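Local structure of protein DJ-1 homolog D (Arabidopsis thaliana, 4OGG) at residues E14-M19 against A171-H176; K134-A139 against V160-G165. The protein belongs to the DJ-1/PfpI family and carries two sequence-related copies of the family's alpha/beta domain in one chain. All blocks are in the same frame, centred on the assembly; numbering follows the deposited sequence.

Contact 1: residues E14-M19 against A171-H176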
ATOM      1  N   GLU C  14      18.559   0.977  -1.090  1.00 11.46           N
ATOM      2  CA  GLU C  14      17.784   2.202  -0.884  1.00 11.66           C
ATOM      3  C   GLU C  14      17.735   3.008  -2.182  1.00 11.21           C
ATOM      4  O   GLU C  14      18.772   3.323  -2.767  1.00 10.95           O
ATOM      5  CB  GLU C  14      18.394   3.022   0.258  1.00 10.84           C
ATOM      6  CG  GLU C  14      17.356   3.697   1.160  1.00 12.82           C
ATOM      7  CD  GLU C  14      16.689   4.905   0.522  1.00 12.68           C
ATOM      8  OE1 GLU C  14      15.602   5.296   0.994  1.00 13.26           O
ATOM      9  OE2 GLU C  14      17.251   5.481  -0.431  1.00 11.12           O
ATOM     10  N   ASP C  15      16.521   3.337  -2.620  1.00 11.56           N
ATOM     11  CA  ASP C  15      16.303   4.058  -3.874  1.00  9.93           C
ATOM     12  C   ASP C  15      17.145   5.322  -4.073  1.00 11.07           C
ATOM     13  O   ASP C  15      17.752   5.502  -5.126  1.00 10.76           O
ATOM     14  CB  ASP C  15      14.808   4.386  -4.032  1.00 12.01           C
ATOM     15  CG  ASP C  15      14.387   4.525  -5.489  1.00 13.28           C
ATOM     16  OD1 ASP C  15      15.203   4.212  -6.384  1.00 13.68           O
ATOM     17  OD2 ASP C  15      13.237   4.936  -5.747  1.00 12.15           O
ATOM     18  N   TYR C  16      17.181   6.207  -3.082  1.00 10.00           N
ATOM     19  CA  TYR C  16      17.985   7.421  -3.222  1.00 11.13           C
ATOM     20  C   TYR C  16      19.474   7.097  -3.296  1.00 10.60           C
ATOM     21  O   TYR C  16      20.219   7.702  -4.068  1.00 12.40           O
ATOM     22  CB  TYR C  16      17.792   8.363  -2.029  1.00 11.31           C
ATOM     23  CG  TYR C  16      16.555   9.236  -2.043  1.00 12.98           C
ATOM     24  CD1 TYR C  16      15.856   9.494  -3.221  1.00 13.75           C
ATOM     25  CD2 TYR C  16      16.132   9.872  -0.874  1.00 14.24           C
ATOM     26  CE1 TYR C  16      14.765  10.368  -3.234  1.00 14.21           C
ATOM     27  CE2 TYR C  16      15.055  10.745  -0.878  1.00 14.67           C
ATOM     28  CZ  TYR C  16      14.378  10.990  -2.055  1.00 15.81           C
ATOM     29  OH  TYR C  16      13.321  11.869  -2.048  1.00 21.68           O
ATOM     30  N   GLU C  17      19.898   6.140  -2.480  1.00 10.08           N
ATOM     31  CA  GLU C  17      21.303   5.779  -2.395  1.00 11.78           C
ATOM     32  C   GLU C  17      21.916   5.173  -3.650  1.00 11.53           C
ATOM     33  O   GLU C  17      23.138   5.102  -3.774  1.00 12.11           O
ATOM     34  CB  GLU C  17      21.506   4.901  -1.162  1.00 13.27           C
ATOM     35  CG  GLU C  17      21.421   5.742   0.104  1.00 14.36           C
ATOM     36  CD  GLU C  17      21.071   4.957   1.348  1.00 16.34           C
ATOM     37  OE1 GLU C  17      21.584   3.837   1.519  1.00 14.33           O
ATOM     38  OE2 GLU C  17      20.289   5.479   2.169  1.00 20.80           O
ATOM     39  N   VAL C  18      21.080   4.746  -4.587  1.00 12.49           N
ATOM     40  CA  VAL C  18      21.621   4.235  -5.839  1.00 12.74           C
ATOM     41  C   VAL C  18      21.432   5.294  -6.926  1.00 12.66           C
ATOM     42  O   VAL C  18      22.363   5.607  -7.676  1.00 12.78           O
ATOM     43  CB  VAL C  18      20.947   2.903  -6.293  1.00 11.47           C
ATOM     44  CG1 VAL C  18      19.435   3.059  -6.373  1.00 12.36           C
ATOM     45  CG2 VAL C  18      21.511   2.483  -7.662  1.00 12.33           C
ATOM     46  N   MET C  19      20.241   5.880  -6.990  1.00 13.20           N
ATOM     47  CA  MET C  19      19.958   6.858  -8.031  1.00 13.07           C
ATOM     48  C   MET C  19      20.695   8.188  -7.943  1.00 13.04           C
ATOM     49  O   MET C  19      21.129   8.710  -8.966  1.00 13.03           O
ATOM     50  CB  MET C  19      18.451   7.117  -8.128  1.00 14.41           C
ATOM     51  CG  MET C  19      18.042   7.819  -9.416  1.00 12.95           C
ATOM     52  SD  MET C  19      18.595   6.934 -10.905  1.00 14.81           S
ATOM     53  CE  MET C  19      17.154   5.913 -11.266  1.00 18.64           C
ATOM     54  N   ALA C 171      26.520   7.977   6.678  1.00 12.55           N
ATOM     55  CA  ALA C 171      25.517   7.302   7.497  1.00 13.86           C
ATOM     56  C   ALA C 171      24.133   7.167   6.862  1.00 14.04           C
ATOM     57  O   ALA C 171      23.467   6.146   7.043  1.00 14.50           O
ATOM     58  CB  ALA C 171      25.397   8.017   8.832  1.00 13.51           C
ATOM     59  N   THR C 172      23.698   8.197   6.138  1.00 14.25           N
ATOM     60  CA  THR C 172      22.383   8.198   5.492  1.00 15.32           C
ATOM     61  C   THR C 172      22.426   9.033   4.218  1.00 14.48           C
ATOM     62  O   THR C 172      23.413   9.724   3.961  1.00 14.24           O
ATOM     63  CB  THR C 172      21.298   8.828   6.398  1.00 16.01           C
ATOM     64  OG1 THR C 172      21.521  10.243   6.490  1.00 17.23           O
ATOM     65  CG2 THR C 172      21.341   8.227   7.797  1.00 17.62           C
ATOM     66  N   TYR C 173      21.353   8.985   3.429  1.00 14.42           N
ATOM     67  CA  TYR C 173      21.311   9.762   2.200  1.00 13.59           C
ATOM     68  C   TYR C 173      21.365  11.266   2.456  1.00 13.83           C
ATOM     69  O   TYR C 173      21.558  12.051   1.532  1.00 13.29           O
ATOM     70  CB  TYR C 173      20.086   9.388   1.348  1.00 14.16           C
ATOM     71  CG  TYR C 173      18.749   9.348   2.059  1.00 13.56           C
ATOM     72  CD1 TYR C 173      18.158  10.511   2.559  1.00 14.66           C
ATOM     73  CD2 TYR C 173      18.059   8.144   2.200  1.00 15.21           C
ATOM     74  CE1 TYR C 173      16.903  10.469   3.182  1.00 17.06           C
ATOM     75  CE2 TYR C 173      16.809   8.092   2.818  1.00 16.48           C
ATOM     76  CZ  TYR C 173      16.238   9.252   3.307  1.00 16.61           C
ATOM     77  OH  TYR C 173      15.009   9.191   3.932  1.00 19.46           O
ATOM     78  N   GLU C 174      21.208  11.673   3.712  1.00 14.55           N
ATOM     79  CA  GLU C 174      21.287  13.092   4.026  1.00 15.73           C
ATOM     80  C   GLU C 174      22.726  13.586   3.911  1.00 15.15           C
ATOM     81  O   GLU C 174      22.979  14.792   3.887  1.00 16.30           O
ATOM     82  CB  GLU C 174      20.736  13.364   5.428  1.00 18.96           C
ATOM     83  CG  GLU C 174      19.219  13.353   5.464  1.00 22.87           C
ATOM     84  CD  GLU C 174      18.626  14.245   4.382  1.00 28.20           C
ATOM     85  OE1 GLU C 174      18.938  15.456   4.365  1.00 29.66           O
ATOM     86  OE2 GLU C 174      17.852  13.737   3.542  1.00 28.92           O
ATOM     87  N   GLY C 175      23.665  12.649   3.836  1.00 14.17           N
ATOM     88  CA  GLY C 175      25.065  13.015   3.705  1.00 14.28           C
ATOM     89  C   GLY C 175      25.538  12.940   2.260  1.00 13.92           C
ATOM     90  O   GLY C 175      26.727  13.105   1.984  1.00 14.06           O
ATOM     91  N   HIS C 176      24.612  12.701   1.331  1.00 13.51           N
ATOM     92  CA  HIS C 176      24.973  12.600  -0.082  1.00 13.25           C
ATOM     93  C   HIS C 176      25.851  13.730  -0.622  1.00 13.92           C
ATOM     94  O   HIS C 176      26.805  13.472  -1.351  1.00 13.72           O
ATOM     95  CB  HIS C 176      23.728  12.505  -0.976  1.00 12.34           C
ATOM     96  CG  HIS C 176      23.161  11.122  -1.106  1.00 14.58           C
ATOM     97  ND1 HIS C 176      23.927   9.982  -0.997  1.00 15.29           N
ATOM     98  CD2 HIS C 176      21.909  10.704  -1.409  1.00 11.90           C
ATOM     99  CE1 HIS C 176      23.173   8.921  -1.228  1.00 12.80           C
ATOM    100  NE2 HIS C 176      21.944   9.333  -1.482  1.00 16.61           N
TER
HETATM  101  O   HOH W   1      19.347   6.860   4.722  1.00 25.73           O
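Y16 and Y173 form an edge-to-face (T-shaped) ring pair. Their planes stand at 89° and their centroids are 5.2 Å apart. Y16 CD2 points at the centre of the Y173 ring, and Y173 CG lies in the plane of the Y16 ring. Y173 CG takes the crowded position between backbone N and carbonyl carbon (chi1 49°), and this ring carbon lies 4.0 Å from Y16 CD2.

Two carboxylates cross Y173 at about a right angle. E17 OE2 lies at the ring edge, 3.5 Å from Y173 CD2. E14 OE1 approaches Y173 CE2 obliquely, also at 3.5 Å. E14 OE1 is held by H257 and by the backbone N of H50. The other oxygen, E14 OE2, caps the helix that starts at D15. Y16 N donates to E14 OE2 at 2.7 Å on the syn side. E17 N donates to it weakly.

H176 packs against E17. The edge of its ring faces E17 CA, 3.7 Å from H176 NE2, while H176 CE1 rests 3.9 Å from E17 CG.

No direct hydrogen bond links the segments. One water bridges them: it donates to E17 OE2 and accepts from Y173 N.

E17 and H176 both also touch I117, the residue before the modified cysteine, which carries a carboxy(hydroxy)methyl group. E17, in the first turn of helix 15-27, is consistent with the conserved glutamate beside the family cysteine of DJ-1/PfpI proteins.

Contact 2: residues K134-A139 against V160-G165; sequences KCTAYA and VCVVDG
V160 starts the contact with T136. The methyl T136 CG2 rests 3.9 Å from V160 O. V160 CG1 is a looser neighbour, 4.5 Å from T136 CG2. The touching parts, 134-136 and 160-164, run 154° apart in direction, nearly antiparallel, yet no backbone hydrogen bond joins them. Side chains make the contact instead.

C161 points away, and V162 turns back toward 134-136. Its two methyls divide the work. CG1, anti to the backbone N (chi1 171°), packs on the backbone, 3.8 Å from C135 CA and as far from K134 O. CG2 lies 3.8 Å from T136 CB, so V162 spans three residues. T136 OG1 has its own partner, V153 O.

V163 points away again. D164 then makes the one hydrogen bond of the contact. Its OD2 accepts from K134 N at 2.7 Å, and the bond is nearly straight. The N-H comes from above the carboxylate plane, 40° out of it. D164 CB sits close to K134 O, at 3.3 Å.

Strand 161-164 is an outermost strand, within this chain, of the six-stranded sheet, antiparallel to 167-170. C161 and V163 turn to helix 176-186. Strand 134-135 pairs in parallel with 151-152. T169 OG1, on strand 167-170, ties the two segments together: it hydrogen-bonds T136 N and, weakly, V162 O.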
ATOM      1  N   LYS C 134      39.168   4.243   9.928  1.00 20.07           N
ATOM      2  CA  LYS C 134      38.167   5.136  10.498  1.00 19.25           C
ATOM      3  C   LYS C 134      36.987   5.144   9.539  1.00 18.05           C
ATOM      4  O   LYS C 134      37.161   5.277   8.328  1.00 15.75           O
ATOM      5  CB  LYS C 134      38.708   6.560  10.653  1.00 22.89           C
ATOM      6  CG  LYS C 134      39.738   6.711  11.757  1.00 27.56           C
ATOM      7  CD  LYS C 134      40.073   8.172  12.008  1.00 32.16           C
ATOM      8  CE  LYS C 134      38.858   8.951  12.492  1.00 34.80           C
ATOM      9  NZ  LYS C 134      39.202  10.367  12.825  1.00 38.36           N
ATOM     10  N   CYS C 135      35.785   4.991  10.075  1.00 15.48           N
ATOM     11  CA  CYS C 135      34.603   4.986   9.232  1.00 16.52           C
ATOM     12  C   CYS C 135      33.331   5.139  10.044  1.00 16.22           C
ATOM     13  O   CYS C 135      33.312   4.878  11.247  1.00 15.96           O
ATOM     14  CB  CYS C 135      34.539   3.679   8.426  1.00 18.20           C
ATOM     15  SG  CYS C 135      34.545   2.149   9.420  1.00 19.78           S
ATOM     16  N   THR C 136      32.277   5.593   9.377  1.00 15.44           N
ATOM     17  CA  THR C 136      30.973   5.730  10.005  1.00 14.27           C
ATOM     18  C   THR C 136      30.043   4.892   9.135  1.00 15.13           C
ATOM     19  O   THR C 136      30.485   4.278   8.160  1.00 12.31           O
ATOM     20  CB  THR C 136      30.477   7.198  10.024  1.00 15.51           C
ATOM     21  OG1 THR C 136      29.289   7.290  10.824  1.00 13.83           O
ATOM     22  CG2 THR C 136      30.149   7.675   8.622  1.00 15.00           C
ATOM     23  N   ALA C 137      28.765   4.866   9.486  1.00 13.67           N
ATOM     24  CA  ALA C 137      27.771   4.107   8.738  1.00 14.53           C
ATOM     25  C   ALA C 137      26.451   4.334   9.438  1.00 14.79           C
ATOM     26  O   ALA C 137      26.385   5.099  10.400  1.00 15.39           O
ATOM     27  CB  ALA C 137      28.114   2.625   8.760  1.00 14.22           C
ATOM     28  N   TYR C 138      25.390   3.694   8.961  1.00 13.62           N
ATOM     29  CA  TYR C 138      24.123   3.853   9.649  1.00 13.51           C
ATOM     30  C   TYR C 138      24.447   3.356  11.064  1.00 14.10           C
ATOM     31  O   TYR C 138      25.174   2.376  11.230  1.00 16.00           O
ATOM     32  CB  TYR C 138      23.037   2.992   9.012  1.00 13.59           C
ATOM     33  CG  TYR C 138      21.660   3.356   9.502  1.00 14.05           C
ATOM     34  CD1 TYR C 138      21.082   4.581   9.164  1.00 15.55           C
ATOM     35  CD2 TYR C 138      20.948   2.500  10.341  1.00 15.67           C
ATOM     36  CE1 TYR C 138      19.831   4.948   9.650  1.00 16.45           C
ATOM     37  CE2 TYR C 138      19.694   2.859  10.836  1.00 17.01           C
ATOM     38  CZ  TYR C 138      19.143   4.082  10.486  1.00 16.99           C
ATOM     39  OH  TYR C 138      17.908   4.442  10.970  1.00 18.40           O
ATOM     40  N   ALA C 139      23.925   4.035  12.078  1.00 14.93           N
ATOM     41  CA  ALA C 139      24.224   3.679  13.462  1.00 14.48           C
ATOM     42  C   ALA C 139      24.128   2.194  13.822  1.00 14.31           C
ATOM     43  O   ALA C 139      24.956   1.684  14.579  1.00 16.14           O
ATOM     44  CB  ALA C 139      23.346   4.506  14.412  1.00 15.97           C
ATOM     45  N   VAL C 160      26.681  13.063   8.610  1.00 16.49           N
ATOM     46  CA  VAL C 160      28.095  12.805   8.866  1.00 17.01           C
ATOM     47  C   VAL C 160      28.785  11.927   7.821  1.00 16.56           C
ATOM     48  O   VAL C 160      28.247  10.905   7.392  1.00 18.56           O
ATOM     49  CB  VAL C 160      28.307  12.153  10.260  1.00 17.83           C
ATOM     50  CG1 VAL C 160      29.763  11.738  10.427  1.00 19.96           C
ATOM     51  CG2 VAL C 160      27.929  13.135  11.361  1.00 21.01           C
ATOM     52  N   CYS C 161      29.976  12.355   7.412  1.00 14.91           N
ATOM     53  CA  CYS C 161      30.806  11.619   6.459  1.00 14.58           C
ATOM     54  C   CYS C 161      32.190  11.475   7.079  1.00 15.93           C
ATOM     55  O   CYS C 161      32.660  12.372   7.781  1.00 16.15           O
ATOM     56  CB  CYS C 161      30.934  12.367   5.130  1.00 14.79           C
ATOM     57  SG  CYS C 161      29.438  12.405   4.137  1.00 17.29           S
ATOM     58  N   VAL C 162      32.844  10.350   6.819  1.00 16.15           N
ATOM     59  CA  VAL C 162      34.175  10.100   7.353  1.00 16.34           C
ATOM     60  C   VAL C 162      35.073   9.620   6.225  1.00 17.61           C
ATOM     61  O   VAL C 162      34.601   9.014   5.263  1.00 16.32           O
ATOM     62  CB  VAL C 162      34.141   9.028   8.468  1.00 16.84           C
ATOM     63  CG1 VAL C 162      35.551   8.628   8.860  1.00 17.46           C
ATOM     64  CG2 VAL C 162      33.395   9.567   9.679  1.00 15.37           C
ATOM     65  N   VAL C 163      36.365   9.905   6.337  1.00 17.60           N
ATOM     66  CA  VAL C 163      37.313   9.488   5.319  1.00 20.15           C
ATOM     67  C   VAL C 163      38.550   8.851   5.942  1.00 19.84           C
ATOM     68  O   VAL C 163      39.033   9.283   6.988  1.00 20.68           O
ATOM     69  CB  VAL C 163      37.768  10.679   4.448  1.00 22.49           C
ATOM     70  CG1 VAL C 163      38.673  10.189   3.326  1.00 24.50           C
ATOM     71  CG2 VAL C 163      36.562  11.402   3.876  1.00 23.40           C
ATOM     72  N   ASP C 164      39.042   7.802   5.297  1.00 18.04           N
ATOM     73  CA  ASP C 164      40.245   7.113   5.741  1.00 17.52           C
ATOM     74  C   ASP C 164      40.926   6.725   4.445  1.00 18.85           C
ATOM     75  O   ASP C 164      40.514   5.771   3.783  1.00 17.71           O
ATOM     76  CB  ASP C 164      39.905   5.865   6.560  1.00 17.75           C
ATOM     77  CG  ASP C 164      41.143   5.212   7.162  1.00 20.32           C
ATOM     78  OD1 ASP C 164      42.019   4.767   6.392  1.00 20.83           O
ATOM     79  OD2 ASP C 164      41.245   5.151   8.405  1.00 19.32           O
ATOM     80  N   GLY C 165      41.955   7.478   4.070  1.00 17.58           N
ATOM     81  CA  GLY C 165      42.638   7.196   2.824  1.00 19.37           C
ATOM     82  C   GLY C 165      41.644   7.424   1.702  1.00 19.92           C
ATOM     83  O   GLY C 165      41.091   8.518   1.571  1.00 20.98           O
TER

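In the fold
Contact 1 is fully buried, near the centre of the chain. Contact 2 is partly buried, its centre about 20 Å from the centre of the chain, with K134 exposed. The two contact centres are about 14 Å apart. Contact 1 relies on rings, carboxylates and a bridging water. Contact 2 relies on valine and threonine methyls and one direct aspartate bond to a backbone N-H. The second segments are close in sequence: strand 161-164 is followed by its partner 167-170, which leads into 171-176. The contacts also touch directly. A171 CB packs on A137 O, and T172 CG2 packs on Y138 CD1. Contact 1 lies at the start of helix 15-27, contact 2 at an edge strand of the sheet.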